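Local structure of MGS-M5 (4Q3N) at the interface of chains A and B and the interface of chains A and C. The protein catalyses the NAD-dependent interconversion of L-lactate and pyruvate as a member of the lactate/malate dehydrogenase family, with a Rossmann-fold nucleotide-binding domain. Coordinates in Å, arbitrary orientation; residue numbers count along the deposited sequence, not the author numbering. Chains: chain A/B/C, MGS-M5.

Contacts 1 and 2 belong to one interface, between chains A and B; the centres of their C-alpha atoms lie about 11 Å apart, and A:Arg2 serves both, its backbone crossing to chain B in contact 1 and its guanidinium in contact 2. Contact 3 joins chain A to chain C, its C-alpha centre about 38 Å from that of contact 1 and about 32 Å from that of contact 2; helices 147-161 and 206-227 meet helix 38-49 and the residue just past it. Both interfaces are two-fold, so together they could build the deposited tetramer, in keeping with tetramers common among lactate dehydrogenases.

Contact 1: the interface of chains A and B. Residues chain A 1-2; chain B 1-3.
The carbonyl O of B:Arg2 accepts the backbone N-H of A:Arg2 at 2.9 Å and also has the methyl CE of A:Met1 against it. This is an antiparallel beta bridge between the N-terminal ends of two lactate dehydrogenase subunits, just ahead of strand 5-9, the first of the Rossmann domain. B:Arg2 N returns the bond to A:Arg2 O, also at 2.9 Å, and the paired bonds are bent, 141° at each hydrogen. The side chain of A:Met1 lies over the bridge: CG stands anti to the carbonyl carbon (chi1 -83°), and bends at chi2 and chi3 carry SD to 3.9 Å from B:Met1 CB. The two methionine side chains cross at a slant, each sulfur near the other's CB. Beyond SD, the A:Met1 methyl CE reaches B:Asn3, 3.8 Å from its amide ND2 and 4.1 Å from its CA. An alanine in place of A:Met1 would probably leave B:Met1 without its thioether partner and open a gap over the paired backbone bonds. Within chain A, the guanidinium NH1 of the poorly ordered A:Arg2 side chain folds back to A:Met1 O at 3.0 Å; it approaches from above the carbonyl plane, while the oxygen stays close to the guanidinium plane.

Contact 2: the interface of chains A and B. Residues chain A 2, 247-248, 250; chain B 29-30, 58.
The loop between helix 232-246 and strand 251-258 of chain A, together with the arginine next to the N-terminus, meets the start of Rossmann strand 30-34 and the segment before strand 60-63 in chain B. B:Glu29 is the acidic centre of this patch. Its chain runs extended, CG anti to the backbone N (chi1 -178°), carrying the carboxylate across to A:Arg2. The guanidinium, modelled in a poorly ordered side chain, grips it side-on: A:Arg2 NE lies 2.9 Å from B:Glu29 OE1 in a nearly straight bond, and NH2 lies 3.0 Å from OE2. Both nitrogens come from above the carboxylate plane, which is turned 38° from the guanidinium. A:Asn248 ND2 reaches B:Glu29 OE2 at 2.9 Å on the syn side, from the face opposite A:Arg2 NH2, so that OE2 has more than one donor. A longer salt bridge, 3.7 Å from A:Arg2 NH2 to B:Glu30 OE1, adds a second acid, which would probably strengthen the hold on the guanidinium. B:Lys58, bent at chi2 and chi4, brings its ammonium NZ to the backbone O of A:Asn248 at 2.6 Å, nearly along the C=O axis. Near the lysine backbone, water 1 links two carbonyls, 2.8 Å from A:Asn247 O and 2.7 Å from B:Lys58 O.

Contact 3: the interface of chains A and C. Residues chain A 152, 219, 222-223, 226-227, 230; chain C 43, 46-47, 50.
C:Met46, A:Ile223 and C:His50 form the middle of a helix-packing contact in which helix 38-49 of chain C, from the Rossmann domain, and C:His50 just past its end lie against helix 206-227 of chain A. A:Ile223 and C:Met46 run alongside each other, pointing opposite ways, with A:Ile223 CG1 3.7 Å from C:Met46 CB; A:Ile223 CD1 meets the C:His50 ring tip to tip, 3.5 Å from CE1. The extended C:Met46 chain continues to its methyl CE, 3.7 Å from A:Glu222 CG and above one face of the A:Arg226 guanidinium, toward its rim. A:Glu222 OE2 takes the NE of A:Arg226 within chain A, on its anti side, which helps hold that guanidinium beside the methyl. A:Arg226 CD in turn packs on C:Gly43 CA. On the C:His50 ring, A:Arg152 places its CG over one face, toward the CG/ND1 side, 3.6 Å from the centroid, as a CH-pi contact. Its chain, stretched out to NE, sets A:Arg152 NE 3.0 Å from C:His50 ND1, over the ring face and well out of its plane, at most a weak polar contact; guanidinium and ring planes are 82° apart. Beside this core, A:Lys227 NZ makes a salt bridge to the anti lone pair of C:Asp47 OD2 at 2.8 Å, and A:Thr230 OG1 donates to OD1 from above the carboxylate plane. The in-plane side of C:His50 ND1 faces water 2, which also meets C:Asp47 OD1 and lies 2.9 Å from A:Arg152 NH2.

Contact 1: the interface of chains A and B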
ATOM      1  N   MET A   1      10.012  20.692   6.972  1.00 71.16           N
ATOM      2  CA  MET A   1       9.157  20.242   8.075  1.00 68.17           C
ATOM      3  C   MET A   1       7.795  19.797   7.564  1.00 62.08           C
ATOM      4  O   MET A   1       7.261  20.325   6.590  1.00 61.03           O
ATOM      5  CB  MET A   1       8.989  21.337   9.145  1.00 71.96           C
ATOM      6  CG  MET A   1      10.142  21.422  10.170  1.00 77.09           C
ATOM      7  SD  MET A   1      10.330  20.031  11.341  1.00117.96           S
ATOM      8  CE  MET A   1      11.197  18.758  10.399  1.00 73.94           C
ATOM      9  N   ARG A   2       7.248  18.791   8.219  1.00 56.74           N
ATOM     10  CA  ARG A   2       6.061  18.171   7.732  1.00 52.29           C
ATOM     11  C   ARG A   2       5.140  17.961   8.943  1.00 50.32           C
ATOM     12  O   ARG A   2       5.571  17.956  10.105  1.00 51.54           O
ATOM     13  CB  ARG A   2       6.393  16.854   6.996  1.00 47.77           C
ATOM     14  CG  ARG A   2       7.212  17.059   5.714  1.00 48.57           C
ATOM     15  CD  ARG A   2       6.366  17.590   4.510  1.00 55.30           C
ATOM     16  NE  ARG A   2       7.157  17.603   3.277  1.00 53.98           N
ATOM     17  CZ  ARG A   2       8.018  18.569   2.964  1.00 53.46           C
ATOM     18  NH1 ARG A   2       8.144  19.621   3.763  1.00 53.72           N
ATOM     19  NH2 ARG A   2       8.747  18.511   1.846  1.00 55.15           N
TER
ATOM     20  N   MET B   1       5.791  17.778  15.081  1.00 71.16           N
ATOM     21  CA  MET B   1       6.554  18.002  13.848  1.00 68.17           C
ATOM     22  C   MET B   1       7.204  16.715  13.365  1.00 62.08           C
ATOM     23  O   MET B   1       7.600  15.853  14.148  1.00 61.03           O
ATOM     24  CB  MET B   1       7.621  19.097  14.033  1.00 71.96           C
ATOM     25  CG  MET B   1       7.097  20.543  13.885  1.00 77.09           C
ATOM     26  SD  MET B   1       6.556  21.076  12.223  1.00117.96           S
ATOM     27  CE  MET B   1       4.891  20.403  12.049  1.00 73.94           C
ATOM     28  N   ARG B   2       7.282  16.578  12.056  1.00 56.74           N
ATOM     29  CA  ARG B   2       7.707  15.345  11.481  1.00 52.29           C
ATOM     30  C   ARG B   2       8.686  15.696  10.351  1.00 50.32           C
ATOM     31  O   ARG B   2       8.715  16.821   9.830  1.00 51.54           O
ATOM     32  CB  ARG B   2       6.496  14.522  10.990  1.00 47.77           C
ATOM     33  CG  ARG B   2       5.571  14.059  12.123  1.00 48.57           C
ATOM     34  CD  ARG B   2       6.139  12.851  12.940  1.00 55.30           C
ATOM     35  NE  ARG B   2       5.145  12.345  13.890  1.00 53.98           N
ATOM     36  CZ  ARG B   2       4.910  12.902  15.077  1.00 53.46           C
ATOM     37  NH1 ARG B   2       5.641  13.936  15.474  1.00 53.72           N
ATOM     38  NH2 ARG B   2       3.962  12.427  15.888  1.00 55.15           N
ATOM     39  N   ASN B   3       9.543  14.755  10.043  1.00 47.44           N
ATOM     40  CA  ASN B   3      10.549  14.976   9.039  1.00 45.27           C
ATOM     41  C   ASN B   3      10.193  13.986   7.962  1.00 40.94           C
ATOM     42  O   ASN B   3       9.509  13.013   8.292  1.00 42.20           O
ATOM     43  CB  ASN B   3      11.950  14.747   9.616  1.00 47.39           C
ATOM     44  CG  ASN B   3      13.014  15.114   8.648  1.00 46.20           C
ATOM     45  OD1 ASN B   3      13.289  14.362   7.739  1.00 42.17           O
ATOM     46  ND2 ASN B   3      13.599  16.293   8.809  1.00 52.18           N
TER

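Contact 2: the interface of chains A and B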
ATOM      1  N   ARG A   2       7.248  18.791   8.219  1.00 56.74           N
ATOM      2  CA  ARG A   2       6.061  18.171   7.732  1.00 52.29           C
ATOM      3  C   ARG A   2       5.140  17.961   8.943  1.00 50.32           C
ATOM      4  O   ARG A   2       5.571  17.956  10.105  1.00 51.54           O
ATOM      5  CB  ARG A   2       6.393  16.854   6.996  1.00 47.77           C
ATOM      6  CG  ARG A   2       7.212  17.059   5.714  1.00 48.57           C
ATOM      7  CD  ARG A   2       6.366  17.590   4.510  1.00 55.30           C
ATOM      8  NE  ARG A   2       7.157  17.603   3.277  1.00 53.98           N
ATOM      9  CZ  ARG A   2       8.018  18.569   2.964  1.00 53.46           C
ATOM     10  NH1 ARG A   2       8.144  19.621   3.763  1.00 53.72           N
ATOM     11  NH2 ARG A   2       8.747  18.511   1.846  1.00 55.15           N
ATOM     12  N   ASN A 247       1.264  14.507   1.279  1.00 22.33           N
ATOM     13  CA  ASN A 247       2.373  13.929   0.461  1.00 23.43           C
ATOM     14  C   ASN A 247       3.005  14.974  -0.455  1.00 23.30           C
ATOM     15  O   ASN A 247       3.889  14.654  -1.271  1.00 23.07           O
ATOM     16  CB  ASN A 247       1.867  12.737  -0.360  1.00 25.74           C
ATOM     17  CG  ASN A 247       1.488  11.566   0.532  1.00 29.33           C
ATOM     18  OD1 ASN A 247       2.236  11.195   1.421  1.00 32.87           O
ATOM     19  ND2 ASN A 247       0.349  11.025   0.318  1.00 31.02           N
ATOM     20  N   ASN A 248       2.545  16.224  -0.298  1.00 21.87           N
ATOM     21  CA  ASN A 248       3.159  17.354  -1.001  1.00 21.66           C
ATOM     22  C   ASN A 248       3.240  17.111  -2.531  1.00 24.39           C
ATOM     23  O   ASN A 248       4.324  17.258  -3.155  1.00 22.70           O
ATOM     24  CB  ASN A 248       4.584  17.605  -0.445  1.00 22.86           C
ATOM     25  CG  ASN A 248       5.165  18.910  -0.923  1.00 24.61           C
ATOM     26  OD1 ASN A 248       4.401  19.842  -1.197  1.00 25.32           O
ATOM     27  ND2 ASN A 248       6.541  19.016  -0.989  1.00 23.56           N
ATOM     28  N   ASN A 250       1.709  18.301  -5.443  1.00 24.00           N
ATOM     29  CA  ASN A 250       1.455  19.203  -6.589  1.00 23.58           C
ATOM     30  C   ASN A 250       0.553  18.456  -7.580  1.00 23.94           C
ATOM     31  O   ASN A 250       0.843  18.323  -8.793  1.00 24.96           O
ATOM     32  CB  ASN A 250       2.779  19.671  -7.235  1.00 26.16           C
ATOM     33  CG  ASN A 250       3.501  20.719  -6.381  1.00 27.30           C
ATOM     34  OD1 ASN A 250       2.907  21.709  -5.974  1.00 29.27           O
ATOM     35  ND2 ASN A 250       4.759  20.487  -6.090  1.00 26.23           N
TER
ATOM     36  N   GLU B  29       9.126  10.902   1.591  1.00 22.36           N
ATOM     37  CA  GLU B  29       9.008  11.845   0.498  1.00 23.41           C
ATOM     38  C   GLU B  29      10.366  12.156  -0.207  1.00 26.33           C
ATOM     39  O   GLU B  29      10.427  12.252  -1.435  1.00 25.39           O
ATOM     40  CB  GLU B  29       8.445  13.160   1.014  1.00 25.00           C
ATOM     41  CG  GLU B  29       8.255  14.200  -0.119  1.00 26.95           C
ATOM     42  CD  GLU B  29       7.640  15.507   0.347  1.00 31.13           C
ATOM     43  OE1 GLU B  29       6.858  15.502   1.349  1.00 32.39           O
ATOM     44  OE2 GLU B  29       7.898  16.548  -0.311  1.00 31.33           O
ATOM     45  N   GLU B  30      11.430  12.387   0.581  1.00 25.54           N
ATOM     46  CA  GLU B  30      12.665  12.987   0.016  1.00 27.58           C
ATOM     47  C   GLU B  30      13.883  12.121   0.255  1.00 25.33           C
ATOM     48  O   GLU B  30      14.123  11.705   1.382  1.00 23.70           O
ATOM     49  CB  GLU B  30      12.942  14.360   0.647  1.00 33.13           C
ATOM     50  CG  GLU B  30      11.857  15.363   0.599  1.00 41.77           C
ATOM     51  CD  GLU B  30      12.362  16.693   1.172  1.00 49.47           C
ATOM     52  OE1 GLU B  30      12.052  16.976   2.354  1.00 50.70           O
ATOM     53  OE2 GLU B  30      13.130  17.395   0.467  1.00 56.18           O
ATOM     54  N   LYS B  58       4.634  10.314  -4.596  1.00 24.57           N
ATOM     55  CA  LYS B  58       5.396  11.443  -5.135  1.00 24.29           C
ATOM     56  C   LYS B  58       6.673  11.526  -4.297  1.00 23.84           C
ATOM     57  O   LYS B  58       6.606  11.484  -3.064  1.00 22.91           O
ATOM     58  CB  LYS B  58       4.597  12.755  -5.084  1.00 24.41           C
ATOM     59  CG  LYS B  58       5.365  14.065  -5.535  1.00 29.22           C
ATOM     60  CD  LYS B  58       6.153  14.655  -4.334  1.00 31.93           C
ATOM     61  CE  LYS B  58       7.074  15.831  -4.629  1.00 33.31           C
ATOM     62  NZ  LYS B  58       6.291  17.027  -4.885  1.00 33.29           N
TER
HETATM   63  O   HOH W   1       5.360  12.338  -0.814  1.00 24.67           O

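Contact 3: the interface of chains A and C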
ATOM      1  N   ARG A 152     -17.339  10.611 -10.063  1.00 22.84           N
ATOM      2  CA  ARG A 152     -18.526   9.997 -10.618  1.00 21.54           C
ATOM      3  C   ARG A 152     -18.489  10.008 -12.137  1.00 22.86           C
ATOM      4  O   ARG A 152     -18.851   9.042 -12.798  1.00 24.36           O
ATOM      5  CB  ARG A 152     -19.797  10.744 -10.123  1.00 21.88           C
ATOM      6  CG  ARG A 152     -20.041  10.546  -8.627  1.00 22.82           C
ATOM      7  CD  ARG A 152     -21.289  11.337  -8.134  1.00 23.52           C
ATOM      8  NE  ARG A 152     -21.705  10.890  -6.800  1.00 25.54           N
ATOM      9  CZ  ARG A 152     -22.184  11.720  -5.886  1.00 26.60           C
ATOM     10  NH1 ARG A 152     -22.294  13.050  -6.135  1.00 27.28           N
ATOM     11  NH2 ARG A 152     -22.531  11.235  -4.732  1.00 24.52           N
ATOM     12  N   ALA A 219     -26.871  11.751  -9.314  1.00 25.01           N
ATOM     13  CA  ALA A 219     -26.229  10.704  -8.491  1.00 25.16           C
ATOM     14  C   ALA A 219     -26.496  10.801  -6.990  1.00 26.76           C
ATOM     15  O   ALA A 219     -26.858   9.809  -6.360  1.00 28.21           O
ATOM     16  CB  ALA A 219     -24.712  10.686  -8.744  1.00 24.56           C
ATOM     17  N   GLU A 222     -30.071   9.931  -6.220  1.00 27.08           N
ATOM     18  CA  GLU A 222     -30.290   8.512  -6.462  1.00 31.60           C
ATOM     19  C   GLU A 222     -29.822   7.692  -5.238  1.00 29.56           C
ATOM     20  O   GLU A 222     -30.528   6.780  -4.767  1.00 30.15           O
ATOM     21  CB  GLU A 222     -29.533   8.112  -7.743  1.00 35.20           C
ATOM     22  CG  GLU A 222     -29.882   6.810  -8.348  1.00 41.90           C
ATOM     23  CD  GLU A 222     -31.381   6.644  -8.584  1.00 50.53           C
ATOM     24  OE1 GLU A 222     -31.915   7.323  -9.491  1.00 50.63           O
ATOM     25  OE2 GLU A 222     -31.999   5.829  -7.839  1.00 50.63           O
ATOM     26  N   ILE A 223     -28.638   8.027  -4.727  1.00 26.90           N
ATOM     27  CA  ILE A 223     -28.092   7.301  -3.598  1.00 25.87           C
ATOM     28  C   ILE A 223     -28.930   7.580  -2.332  1.00 25.96           C
ATOM     29  O   ILE A 223     -29.347   6.660  -1.635  1.00 25.84           O
ATOM     30  CB  ILE A 223     -26.616   7.656  -3.392  1.00 25.29           C
ATOM     31  CG1 ILE A 223     -25.771   7.014  -4.525  1.00 21.73           C
ATOM     32  CG2 ILE A 223     -26.101   7.095  -2.011  1.00 23.78           C
ATOM     33  CD1 ILE A 223     -24.325   7.712  -4.749  1.00 20.58           C
ATOM     34  N   ARG A 226     -32.030   5.678  -1.951  1.00 30.51           N
ATOM     35  CA  ARG A 226     -31.875   4.223  -1.785  1.00 31.66           C
ATOM     36  C   ARG A 226     -31.278   3.801  -0.433  1.00 31.67           C
ATOM     37  O   ARG A 226     -31.591   2.726   0.099  1.00 31.24           O
ATOM     38  CB  ARG A 226     -30.959   3.677  -2.887  1.00 30.33           C
ATOM     39  CG  ARG A 226     -31.644   3.535  -4.196  1.00 32.39           C
ATOM     40  CD  ARG A 226     -30.558   3.456  -5.286  1.00 33.19           C
ATOM     41  NE  ARG A 226     -31.189   3.574  -6.604  1.00 35.98           N
ATOM     42  CZ  ARG A 226     -31.642   2.557  -7.301  1.00 38.86           C
ATOM     43  NH1 ARG A 226     -31.570   1.329  -6.803  1.00 39.64           N
ATOM     44  NH2 ARG A 226     -32.180   2.774  -8.497  1.00 40.95           N
ATOM     45  N   LYS A 227     -30.359   4.623   0.079  1.00 32.12           N
ATOM     46  CA  LYS A 227     -29.716   4.320   1.357  1.00 33.89           C
ATOM     47  C   LYS A 227     -29.648   5.525   2.323  1.00 33.18           C
ATOM     48  O   LYS A 227     -28.752   5.570   3.150  1.00 30.97           O
ATOM     49  CB  LYS A 227     -28.294   3.776   1.101  1.00 28.00           C
ATOM     50  CG  LYS A 227     -27.422   4.709   0.312  1.00 27.36           C
ATOM     51  CD  LYS A 227     -25.894   4.239   0.374  1.00 25.75           C
ATOM     52  CE  LYS A 227     -25.248   4.671   1.692  1.00 25.63           C
ATOM     53  NZ  LYS A 227     -23.760   4.448   1.732  1.00 24.22           N
ATOM     54  N   THR A 230     -25.575   9.922   1.167  1.00 24.06           N
ATOM     55  CA  THR A 230     -24.370   9.494   0.456  1.00 24.68           C
ATOM     56  C   THR A 230     -23.145   9.864   1.301  1.00 25.94           C
ATOM     57  O   THR A 230     -23.111  10.942   1.907  1.00 26.00           O
ATOM     58  CB  THR A 230     -24.333  10.132  -0.961  1.00 33.61           C
ATOM     59  OG1 THR A 230     -23.057   9.903  -1.573  1.00 33.72           O
ATOM     60  CG2 THR A 230     -24.597  11.603  -0.911  1.00 34.33           C
TER
ATOM     61  N   GLY C  43     -27.894   1.217  -4.225  1.00 24.21           N
ATOM     62  CA  GLY C  43     -27.408   2.511  -3.734  1.00 24.11           C
ATOM     63  C   GLY C  43     -26.044   2.393  -3.101  1.00 23.87           C
ATOM     64  O   GLY C  43     -25.176   3.266  -3.286  1.00 22.66           O
ATOM     65  N   MET C  46     -23.471   2.031  -5.854  1.00 23.20           N
ATOM     66  CA  MET C  46     -23.180   3.362  -6.439  1.00 24.48           C
ATOM     67  C   MET C  46     -22.194   4.115  -5.548  1.00 24.41           C
ATOM     68  O   MET C  46     -21.163   4.623  -6.020  1.00 24.38           O
ATOM     69  CB  MET C  46     -24.426   4.202  -6.600  1.00 26.43           C
ATOM     70  CG  MET C  46     -25.435   3.638  -7.563  1.00 28.56           C
ATOM     71  SD  MET C  46     -26.979   4.530  -7.397  1.00 31.39           S
ATOM     72  CE  MET C  46     -27.988   3.609  -8.591  1.00 36.73           C
ATOM     73  N   ASP C  47     -22.482   4.161  -4.255  1.00 23.11           N
ATOM     74  CA  ASP C  47     -21.731   5.032  -3.341  1.00 22.72           C
ATOM     75  C   ASP C  47     -20.278   4.530  -3.259  1.00 22.98           C
ATOM     76  O   ASP C  47     -19.341   5.342  -3.214  1.00 22.66           O
ATOM     77  CB  ASP C  47     -22.400   5.055  -1.942  1.00 23.11           C
ATOM     78  CG  ASP C  47     -22.069   6.305  -1.118  1.00 25.84           C
ATOM     79  OD1 ASP C  47     -21.557   7.320  -1.667  1.00 27.81           O
ATOM     80  OD2 ASP C  47     -22.368   6.278   0.115  1.00 26.52           O
ATOM     81  N   HIS C  50     -18.378   5.279  -6.707  1.00 21.82           N
ATOM     82  CA  HIS C  50     -18.040   6.673  -6.923  1.00 24.01           C
ATOM     83  C   HIS C  50     -16.728   7.088  -6.261  1.00 25.34           C
ATOM     84  O   HIS C  50     -16.214   8.154  -6.544  1.00 29.40           O
ATOM     85  CB  HIS C  50     -19.196   7.568  -6.432  1.00 23.05           C
ATOM     86  CG  HIS C  50     -20.430   7.382  -7.242  1.00 24.68           C
ATOM     87  ND1 HIS C  50     -21.671   7.866  -6.866  1.00 27.09           N
ATOM     88  CD2 HIS C  50     -20.616   6.756  -8.425  1.00 25.10           C
ATOM     89  CE1 HIS C  50     -22.564   7.545  -7.785  1.00 27.51           C
ATOM     90  NE2 HIS C  50     -21.949   6.872  -8.750  1.00 27.30           N
TER
HETATM   91  O   HOH W   2     -21.104   8.813  -4.084  1.00 20.99           O